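Local coordinates for protein putative esterase/lipase/thioesterase (Silicibacter sp., PDB 2PBL) that is a putative esterase, lipase or thioesterase of the alpha/beta-hydrolase fold, probably hydrolysing ester or thioester bonds in a substrate not yet identified, at residues Asp49-Leu57 against Phe77-Ala86; Ile160-Pro168 against Asp204-Glu215. All coordinates share one frame; numbering follows the deposited sequence.

Following the chain from the N terminus, interaction 1 comes first. Strand 52-56 runs out, strand 64-69 is formed, and the loop at residues 77-86 folds back onto the first strand. That closes a short loop of 19 residues. Interaction 2 opens only later. It pairs strand 160-166 with strand 206-212 across a 35-residue excursion that includes helices 181-184 and 188-193. The two contacts are therefore in series and neither nest nor cross. Both reach the same mixed sheet, on opposite sides of the chain's centre, with their own centres about 20 Å apart. Interaction 1 ties a loop to the sheet's antiparallel part; interaction 2 joins two neighbouring parallel strands.

Interaction 1 of 2, residues Asp49-Leu57 against Phe77-Ala86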
loop_
_atom_site.group_PDB
_atom_site.type_symbol
_atom_site.label_atom_id
_atom_site.label_comp_id
_atom_site.label_asym_id
_atom_site.label_seq_id
_atom_site.Cartn_x
_atom_site.Cartn_y
_atom_site.Cartn_z
ATOM N N ASP A 49 -12.321 15.820 -1.742
ATOM C CA ASP A 49 -12.630 15.125 -2.981
ATOM C C ASP A 49 -11.905 13.777 -3.080
ATOM O O ASP A 49 -12.459 12.831 -3.645
ATOM C CB ASP A 49 -12.269 15.981 -4.218
ATOM C CG ASP A 49 -13.090 17.299 -4.319
ATOM O OD1 ASP A 49 -14.200 17.356 -3.732
ATOM O OD2 ASP A 49 -12.621 18.268 -5.001
ATOM N N ARG A 50 -10.693 13.686 -2.547
ATOM C CA ARG A 50 -9.898 12.432 -2.652
ATOM C C ARG A 50 -9.969 11.584 -1.363
ATOM O O ARG A 50 -9.217 10.594 -1.209
ATOM C CB ARG A 50 -8.453 12.718 -3.058
ATOM C CG ARG A 50 -8.310 13.296 -4.440
ATOM C CD ARG A 50 -6.918 13.745 -4.735
ATOM N NE ARG A 50 -5.957 12.647 -4.711
ATOM C CZ ARG A 50 -5.575 11.947 -5.772
ATOM N NH1 ARG A 50 -6.027 12.225 -6.989
ATOM N NH2 ARG A 50 -4.726 10.947 -5.612
ATOM N N HIS A 51 -10.879 11.949 -0.449
ATOM C CA HIS A 51 -11.112 11.114 0.744
ATOM C C HIS A 51 -12.175 10.036 0.496
ATOM O O HIS A 51 -13.170 9.924 1.218
ATOM C CB HIS A 51 -11.460 11.956 1.971
ATOM C CG HIS A 51 -10.396 12.940 2.335
ATOM N ND1 HIS A 51 -10.658 14.098 3.012
ATOM C CD2 HIS A 51 -9.078 12.965 2.044
ATOM C CE1 HIS A 51 -9.544 14.789 3.155
ATOM N NE2 HIS A 51 -8.566 14.119 2.579
ATOM N N LYS A 52 -11.886 9.171 -0.469
ATOM C CA LYS A 52 -12.802 8.160 -0.901
ATOM C C LYS A 52 -12.108 6.821 -0.975
ATOM O O LYS A 52 -10.888 6.795 -1.131
ATOM C CB LYS A 52 -13.225 8.454 -2.333
ATOM C CG LYS A 52 -13.750 9.833 -2.630
ATOM C CD LYS A 52 -15.133 10.029 -2.151
ATOM C CE LYS A 52 -15.606 11.425 -2.602
ATOM N NZ LYS A 52 -16.871 11.829 -1.982
ATOM N N PHE A 53 -12.897 5.754 -0.869
ATOM C CA PHE A 53 -12.437 4.398 -1.079
ATOM C C PHE A 53 -13.476 3.578 -1.803
ATOM O O PHE A 53 -14.675 3.870 -1.764
ATOM C CB PHE A 53 -12.020 3.688 0.219
ATOM C CG PHE A 53 -13.145 3.393 1.185
ATOM C CD1 PHE A 53 -13.643 4.374 2.037
ATOM C CD2 PHE A 53 -13.644 2.111 1.311
ATOM C CE1 PHE A 53 -14.675 4.091 2.919
ATOM C CE2 PHE A 53 -14.656 1.806 2.224
ATOM C CZ PHE A 53 -15.160 2.810 3.040
ATOM N N ASP A 54 -12.970 2.577 -2.513
ATOM C CA ASP A 54 -13.792 1.616 -3.194
ATOM C C ASP A 54 -13.818 0.363 -2.294
ATOM O O ASP A 54 -12.832 0.007 -1.634
ATOM C CB ASP A 54 -13.257 1.293 -4.576
ATOM C CG ASP A 54 -13.404 2.460 -5.582
ATOM O OD1 ASP A 54 -14.177 3.426 -5.384
ATOM O OD2 ASP A 54 -12.707 2.391 -6.605
ATOM N N LEU A 55 -14.986 -0.240 -2.221
ATOM C CA LEU A 55 -15.207 -1.453 -1.463
ATOM C C LEU A 55 -15.797 -2.524 -2.380
ATOM O O LEU A 55 -16.911 -2.379 -2.923
ATOM C CB LEU A 55 -16.109 -1.195 -0.274
ATOM C CG LEU A 55 -16.325 -2.337 0.697
ATOM C CD1 LEU A 55 -15.004 -2.832 1.331
ATOM C CD2 LEU A 55 -17.263 -1.853 1.790
ATOM N N PHE A 56 -15.009 -3.568 -2.561
ATOM C CA PHE A 56 -15.372 -4.708 -3.381
ATOM C C PHE A 56 -15.770 -5.864 -2.477
ATOM O O PHE A 56 -14.980 -6.336 -1.656
ATOM C CB PHE A 56 -14.240 -5.092 -4.344
ATOM C CG PHE A 56 -13.782 -3.933 -5.179
ATOM C CD1 PHE A 56 -14.626 -3.386 -6.130
ATOM C CD2 PHE A 56 -12.550 -3.335 -4.959
ATOM C CE1 PHE A 56 -14.246 -2.279 -6.843
ATOM C CE2 PHE A 56 -12.175 -2.215 -5.685
ATOM C CZ PHE A 56 -13.014 -1.711 -6.624
ATOM N N LEU A 57 -16.989 -6.355 -2.688
ATOM C CA LEU A 57 -17.567 -7.404 -1.850
ATOM C C LEU A 57 -17.495 -8.730 -2.539
ATOM O O LEU A 57 -17.720 -8.774 -3.767
ATOM C CB LEU A 57 -19.039 -7.104 -1.600
ATOM C CG LEU A 57 -19.290 -5.743 -0.961
ATOM C CD1 LEU A 57 -20.738 -5.423 -0.911
ATOM C CD2 LEU A 57 -18.679 -5.649 0.426
ATOM N N PHE A 77 -1.300 8.879 -9.061
ATOM C CA PHE A 77 -2.287 7.803 -9.056
ATOM C C PHE A 77 -3.368 8.048 -8.008
ATOM O O PHE A 77 -3.253 8.940 -7.162
ATOM C CB PHE A 77 -1.644 6.413 -8.924
ATOM C CG PHE A 77 -0.609 6.134 -9.985
ATOM C CD1 PHE A 77 -0.976 5.598 -11.210
ATOM C CD2 PHE A 77 0.686 6.434 -9.774
ATOM C CE1 PHE A 77 -0.020 5.342 -12.204
ATOM C CE2 PHE A 77 1.647 6.198 -10.770
ATOM C CZ PHE A 77 1.274 5.659 -11.987
ATOM N N ASP A 78 -4.462 7.323 -8.169
ATOM C CA ASP A 78 -5.558 7.298 -7.214
ATOM C C ASP A 78 -5.991 5.832 -7.176
ATOM O O ASP A 78 -5.384 4.973 -7.813
ATOM C CB ASP A 78 -6.686 8.297 -7.566
ATOM C CG ASP A 78 -7.290 8.061 -8.924
ATOM O OD1 ASP A 78 -7.345 6.941 -9.395
ATOM O OD2 ASP A 78 -7.756 9.038 -9.531
ATOM N N LYS A 79 -7.052 5.554 -6.444
ATOM C CA LYS A 79 -7.543 4.193 -6.298
ATOM C C LYS A 79 -8.010 3.509 -7.569
ATOM O O LYS A 79 -8.008 2.273 -7.620
ATOM C CB LYS A 79 -8.709 4.152 -5.298
ATOM C CG LYS A 79 -9.969 4.921 -5.737
ATOM C CD LYS A 79 -10.989 5.052 -4.589
ATOM C CE LYS A 79 -12.073 6.053 -4.944
ATOM N NZ LYS A 79 -12.686 5.729 -6.276
ATOM N N SER A 80 -8.376 4.297 -8.585
ATOM C CA SER A 80 -8.965 3.750 -9.803
ATOM C C SER A 80 -8.046 2.933 -10.698
ATOM O O SER A 80 -8.546 2.237 -11.572
ATOM C CB SER A 80 -9.637 4.829 -10.651
ATOM O OG SER A 80 -8.697 5.667 -11.310
ATOM N N SER A 81 -6.741 3.007 -10.508
ATOM C CA SER A 81 -5.814 2.202 -11.311
ATOM C C SER A 81 -5.542 0.790 -10.779
ATOM O O SER A 81 -4.783 0.031 -11.410
ATOM C CB SER A 81 -4.493 2.923 -11.399
ATOM O OG SER A 81 -4.631 4.074 -12.230
ATOM N N TRP A 82 -6.202 0.385 -9.690
ATOM C CA TRP A 82 -5.796 -0.860 -9.015
ATOM C C TRP A 82 -6.862 -1.875 -8.641
ATOM O O TRP A 82 -6.539 -2.881 -8.050
ATOM C CB TRP A 82 -5.052 -0.494 -7.733
ATOM C CG TRP A 82 -4.148 0.711 -7.865
ATOM C CD1 TRP A 82 -4.467 1.996 -7.535
ATOM C CD2 TRP A 82 -2.852 0.764 -8.468
ATOM N NE1 TRP A 82 -3.440 2.836 -7.865
ATOM C CE2 TRP A 82 -2.426 2.103 -8.424
ATOM C CE3 TRP A 82 -1.985 -0.204 -9.003
ATOM C CZ2 TRP A 82 -1.182 2.507 -8.913
ATOM C CZ3 TRP A 82 -0.762 0.197 -9.483
ATOM C CH2 TRP A 82 -0.355 1.537 -9.415
ATOM N N SER A 83 -8.113 -1.607 -8.996
ATOM C CA SER A 83 -9.262 -2.425 -8.612
ATOM C C SER A 83 -9.084 -3.877 -8.955
ATOM O O SER A 83 -9.400 -4.760 -8.149
ATOM C CB SER A 83 -10.525 -1.872 -9.282
ATOM O OG SER A 83 -10.508 -0.458 -9.121
ATOM N N HIS A 84 -8.559 -4.133 -10.152
ATOM C CA HIS A 84 -8.380 -5.516 -10.649
ATOM C C HIS A 84 -7.476 -6.380 -9.731
ATOM O O HIS A 84 -7.502 -7.621 -9.775
ATOM C CB HIS A 84 -7.808 -5.458 -12.067
ATOM C CG HIS A 84 -6.440 -4.854 -12.135
ATOM N ND1 HIS A 84 -6.187 -3.526 -11.870
ATOM C CD2 HIS A 84 -5.245 -5.410 -12.439
ATOM C CE1 HIS A 84 -4.894 -3.292 -12.008
ATOM N NE2 HIS A 84 -4.299 -4.420 -12.366
ATOM N N LEU A 85 -6.699 -5.721 -8.881
ATOM C CA LEU A 85 -5.849 -6.433 -7.933
ATOM C C LEU A 85 -6.661 -7.036 -6.752
ATOM O O LEU A 85 -6.119 -7.751 -5.904
ATOM C CB LEU A 85 -4.734 -5.527 -7.457
ATOM C CG LEU A 85 -3.807 -4.942 -8.552
ATOM C CD1 LEU A 85 -2.769 -4.016 -7.955
ATOM C CD2 LEU A 85 -3.106 -6.049 -9.393
ATOM N N ALA A 86 -7.956 -6.754 -6.707
ATOM C CA ALA A 86 -8.842 -7.310 -5.669
ATOM C C ALA A 86 -9.233 -8.763 -5.924
ATOM O O ALA A 86 -9.677 -9.471 -4.999
ATOM C CB ALA A 86 -10.111 -6.446 -5.567
HETATM O O HOH W 1 -5.225 10.901 -9.969
HETATM O O HOH W 2 -10.124 0.855 -6.815
HETATM O O HOH W 3 -12.329 3.802 -8.692
#
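Lys79 and Asp54 form the salt bridge of this contact, with Lys79 NZ 2.9 Å from Asp54 OD1. The ammonium meets the oxygen from above the carboxylate plane, 39° out of it. Lys79 CG sits between its backbone N and carbonyl carbon (chi1 65°), and the chain bends only at its last torsion, which turns NZ onto the acid. On the way, Lys79 CE packs 3.7 Å from Lys52 CB.

Arg50 makes a second grip. Its NH2 donates to Phe77 O at 2.9 Å, and the oxygen lies at the guanidinium edge, nearly in its plane. Further along, the Phe56 ring meets both Ser83 and Ala86. Its CZ is 3.6 Å from Ser83 CB, while CD2 lies 4.0 Å from Ala86 CB.

Water fills in the polar network. One molecule donates to Asp54 OD2 and to Lys79 O, and accepts from Ser83 OG at 2.7 Å. Asn42 binds both ends of the salt bridge, giving its backbone N to Asp54 OD1, and its side-chain Asn42 OD1 accepts from Lys79 NZ. With an alanine at Lys79, the buried Asp54 carboxylate would probably lose its opposite charge, and a gap would be likely to open beside Lys52. In the loop, Asp78 OD1 forms an Asx turn with Ser80 N. The turn lies at the start of 3-10 segment 79-81, which carries Lys79.

Strand 52-56 lies between strands 39-44 and 94-99 in the sheet of an alpha/beta hydrolase. Phe53 points away from the loop, and its side chain touches Ala122 and Ala123 of helix 109-126. On the loop side, helix 20-35 packs on Phe56 through Phe31 and Leu35, and its Arg32 binds Ser83 OG.

Interaction 2 of 2, residues Ile160-Pro168 against Asp204-Glu215; sequences IRNVVPISP and DAKVTVWVGGAE
Ile160 starts the pairing by placing CG2 4.0 Å from Ala205 CB. Next, Arg161 O accepts from Lys206 N. Asn162 and Lys206 are bridge partners, and their side chains lie side by side on one face of the sheet. Asn162 ND2 donates to Ile260 O and Ala262 O. Val163 uses both backbone groups: its N donates to Lys206 O and its O accepts from Thr208 N. Its side chain sits with Val207 on the other face. Val164 CG1 runs alongside Trp210 CB at 4.1 Å.

These are neighbouring parallel strands of the alpha/beta-hydrolase sheet, with directions 12° apart. Pro165 has no N-H to give, and its CD rests 3.2 Å from Thr208 O. Its own O takes Trp210 N in a nearly straight bond (178°). Ile166 CG2 approaches Trp210 CD1. The indole has CG anti to the backbone N (chi1 -170°) and leads away to helix 255-261.

Ser167 N closes the pairing on Trp210 O at 2.7 Å. Ser167 OG then donates to Glu215 OE2 at 2.6 Å, where OE2 uses its syn lone pair. Gly212 N gives a second bond to Glu215 OE2 at 2.9 Å, from the anti side and tilted well out of the carboxylate plane. Glu215 OE1 binds His242 ND1, consistent with a Ser137-His242-Glu215 triad. Pro168 CG packs 3.8 Å from Val209 CG1.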
loop_
_atom_site.group_PDB
_atom_site.type_symbol
_atom_site.label_atom_id
_atom_site.label_comp_id
_atom_site.label_asym_id
_atom_site.label_seq_id
_atom_site.Cartn_x
_atom_site.Cartn_y
_atom_site.Cartn_z
ATOM N N ILE A 160 -6.042 -6.163 13.319
ATOM C CA ILE A 160 -5.128 -6.383 12.185
ATOM C C ILE A 160 -4.394 -7.707 12.406
ATOM O O ILE A 160 -3.698 -7.899 13.416
ATOM C CB ILE A 160 -4.136 -5.258 12.000
ATOM C CG1 ILE A 160 -4.853 -3.965 11.623
ATOM C CG2 ILE A 160 -3.092 -5.594 10.900
ATOM C CD1 ILE A 160 -3.915 -2.764 11.662
ATOM N N ARG A 161 -4.505 -8.593 11.418
ATOM C CA ARG A 161 -3.923 -9.929 11.478
ATOM C C ARG A 161 -2.587 -10.015 10.769
ATOM O O ARG A 161 -1.640 -10.570 11.304
ATOM C CB ARG A 161 -4.922 -10.953 10.906
ATOM C CG ARG A 161 -4.398 -12.354 10.779
ATOM C CD ARG A 161 -5.460 -13.376 10.553
ATOM N NE ARG A 161 -4.893 -14.699 10.263
ATOM C CZ ARG A 161 -4.471 -15.541 11.208
ATOM N NH1 ARG A 161 -4.476 -15.191 12.486
ATOM N NH2 ARG A 161 -3.963 -16.711 10.867
ATOM N N ASN A 162 -2.526 -9.463 9.567
ATOM C CA ASN A 162 -1.325 -9.517 8.712
ATOM C C ASN A 162 -1.108 -8.146 8.080
ATOM O O ASN A 162 -2.072 -7.435 7.709
ATOM C CB ASN A 162 -1.480 -10.484 7.497
ATOM C CG ASN A 162 -1.848 -11.928 7.850
ATOM O OD1 ASN A 162 -1.323 -12.481 8.777
ATOM N ND2 ASN A 162 -2.763 -12.607 7.002
ATOM N N VAL A 163 0.160 -7.774 7.928
ATOM C CA VAL A 163 0.547 -6.578 7.185
ATOM C C VAL A 163 1.651 -6.996 6.215
ATOM O O VAL A 163 2.713 -7.487 6.650
ATOM C CB VAL A 163 1.023 -5.389 8.058
ATOM C CG1 VAL A 163 1.356 -4.227 7.135
ATOM C CG2 VAL A 163 -0.053 -4.980 9.025
ATOM N N VAL A 164 1.397 -6.747 4.920
ATOM C CA VAL A 164 2.309 -7.117 3.810
ATOM C C VAL A 164 2.624 -5.898 2.956
ATOM O O VAL A 164 1.928 -5.613 1.962
ATOM C CB VAL A 164 1.748 -8.267 2.917
ATOM C CG1 VAL A 164 2.788 -8.701 1.860
ATOM C CG2 VAL A 164 1.352 -9.444 3.776
ATOM N N PRO A 165 3.681 -5.156 3.335
ATOM C CA PRO A 165 4.168 -4.008 2.551
ATOM C C PRO A 165 4.976 -4.540 1.402
ATOM O O PRO A 165 5.910 -5.328 1.613
ATOM C CB PRO A 165 5.125 -3.310 3.530
ATOM C CG PRO A 165 4.813 -3.881 4.867
ATOM C CD PRO A 165 4.464 -5.269 4.593
ATOM N N ILE A 166 4.538 -4.207 0.194
ATOM C CA ILE A 166 5.126 -4.710 -0.998
ATOM C C ILE A 166 6.052 -3.599 -1.505
ATOM O O ILE A 166 5.593 -2.496 -1.840
ATOM C CB ILE A 166 4.041 -5.021 -2.030
ATOM C CG1 ILE A 166 2.998 -6.018 -1.458
ATOM C CG2 ILE A 166 4.698 -5.533 -3.280
ATOM C CD1 ILE A 166 1.639 -6.099 -2.337
ATOM N N SER A 167 7.352 -3.876 -1.532
ATOM C CA SER A 167 8.335 -2.907 -1.996
ATOM C C SER A 167 8.161 -1.578 -1.254
ATOM O O SER A 167 8.060 -0.507 -1.864
ATOM C CB SER A 167 8.177 -2.726 -3.496
ATOM O OG SER A 167 8.063 -4.003 -4.137
ATOM N N PRO A 168 8.179 -1.632 0.098
ATOM C CA PRO A 168 7.946 -0.422 0.864
ATOM C C PRO A 168 9.110 0.598 0.950
ATOM O O PRO A 168 10.299 0.276 0.765
ATOM C CB PRO A 168 7.744 -0.966 2.283
ATOM C CG PRO A 168 8.672 -2.187 2.306
ATOM C CD PRO A 168 8.379 -2.814 0.963
ATOM N N ASP A 204 0.232 -5.945 17.321
ATOM C CA ASP A 204 0.620 -7.302 17.077
ATOM C C ASP A 204 -0.002 -7.729 15.745
ATOM O O ASP A 204 -1.249 -7.675 15.556
ATOM C CB ASP A 204 0.108 -8.210 18.195
ATOM C CG ASP A 204 0.755 -7.901 19.548
ATOM O OD1 ASP A 204 0.280 -6.995 20.253
ATOM O OD2 ASP A 204 1.710 -8.599 19.889
ATOM N N ALA A 205 0.854 -8.175 14.843
ATOM C CA ALA A 205 0.422 -8.596 13.495
ATOM C C ALA A 205 1.610 -9.256 12.826
ATOM O O ALA A 205 2.745 -8.935 13.164
ATOM C CB ALA A 205 -0.030 -7.443 12.678
ATOM N N LYS A 206 1.348 -10.206 11.926
ATOM C CA LYS A 206 2.436 -10.866 11.219
ATOM C C LYS A 206 2.725 -9.945 10.031
ATOM O O LYS A 206 1.848 -9.706 9.165
ATOM C CB LYS A 206 2.031 -12.255 10.747
ATOM C CG LYS A 206 3.200 -13.128 10.272
ATOM C CD LYS A 206 2.667 -14.531 9.893
ATOM C CE LYS A 206 3.732 -15.638 9.657
ATOM N NZ LYS A 206 3.012 -16.985 9.342
ATOM N N VAL A 207 3.954 -9.460 9.989
ATOM C CA VAL A 207 4.413 -8.568 8.966
ATOM C C VAL A 207 5.371 -9.343 8.043
ATOM O O VAL A 207 6.310 -9.956 8.500
ATOM C CB VAL A 207 5.213 -7.360 9.566
ATOM C CG1 VAL A 207 5.694 -6.421 8.395
ATOM C CG2 VAL A 207 4.381 -6.586 10.548
ATOM N N THR A 208 5.127 -9.243 6.741
ATOM C CA THR A 208 5.957 -9.909 5.735
ATOM C C THR A 208 6.310 -8.844 4.693
ATOM O O THR A 208 5.425 -8.306 4.046
ATOM C CB THR A 208 5.235 -11.099 5.074
ATOM O OG1 THR A 208 4.813 -12.055 6.067
ATOM C CG2 THR A 208 6.183 -11.811 4.083
ATOM N N VAL A 209 7.592 -8.538 4.571
ATOM C CA VAL A 209 8.072 -7.576 3.591
ATOM C C VAL A 209 8.318 -8.339 2.296
ATOM O O VAL A 209 9.065 -9.314 2.229
ATOM C CB VAL A 209 9.310 -6.827 4.067
ATOM C CG1 VAL A 209 9.691 -5.731 3.050
ATOM C CG2 VAL A 209 9.057 -6.240 5.432
ATOM N N TRP A 210 7.629 -7.891 1.266
ATOM C CA TRP A 210 7.625 -8.566 -0.022
ATOM C C TRP A 210 8.262 -7.623 -1.020
ATOM O O TRP A 210 7.795 -6.528 -1.235
ATOM C CB TRP A 210 6.168 -8.891 -0.376
ATOM C CG TRP A 210 5.997 -9.767 -1.525
ATOM C CD1 TRP A 210 6.219 -9.447 -2.841
ATOM C CD2 TRP A 210 5.626 -11.141 -1.498
ATOM N NE1 TRP A 210 5.980 -10.539 -3.623
ATOM C CE2 TRP A 210 5.631 -11.597 -2.827
ATOM C CE3 TRP A 210 5.285 -12.037 -0.471
ATOM C CZ2 TRP A 210 5.274 -12.914 -3.175
ATOM C CZ3 TRP A 210 4.955 -13.341 -0.811
ATOM C CH2 TRP A 210 4.930 -13.761 -2.158
ATOM N N VAL A 211 9.323 -8.061 -1.673
ATOM C CA VAL A 211 10.002 -7.183 -2.626
ATOM C C VAL A 211 10.455 -7.949 -3.854
ATOM O O VAL A 211 10.764 -9.113 -3.765
ATOM C CB VAL A 211 11.183 -6.484 -1.923
ATOM C CG1 VAL A 211 12.274 -7.465 -1.509
ATOM C CG2 VAL A 211 11.752 -5.375 -2.786
ATOM N N GLY A 212 10.487 -7.292 -5.003
ATOM C CA GLY A 212 10.895 -7.974 -6.221
ATOM C C GLY A 212 12.395 -8.139 -6.345
ATOM O O GLY A 212 13.165 -7.208 -6.091
ATOM N N GLY A 213 12.812 -9.344 -6.725
ATOM C CA GLY A 213 14.221 -9.686 -6.879
ATOM C C GLY A 213 15.022 -8.843 -7.868
ATOM O O GLY A 213 16.218 -8.611 -7.668
ATOM N N ALA A 214 14.351 -8.379 -8.902
ATOM C CA ALA A 214 14.964 -7.558 -9.937
ATOM C C ALA A 214 14.755 -6.083 -9.685
ATOM O O ALA A 214 14.888 -5.309 -10.608
ATOM C CB ALA A 214 14.369 -7.945 -11.322
ATOM N N GLU A 215 14.405 -5.674 -8.456
ATOM C CA GLU A 215 14.135 -4.276 -8.193
ATOM C C GLU A 215 15.383 -3.483 -8.014
ATOM O O GLU A 215 16.469 -4.052 -7.880
ATOM C CB GLU A 215 13.226 -4.089 -6.979
ATOM C CG GLU A 215 11.770 -4.397 -7.311
ATOM C CD GLU A 215 10.786 -3.822 -6.283
ATOM O OE1 GLU A 215 10.902 -2.612 -5.992
ATOM O OE2 GLU A 215 9.918 -4.595 -5.788
#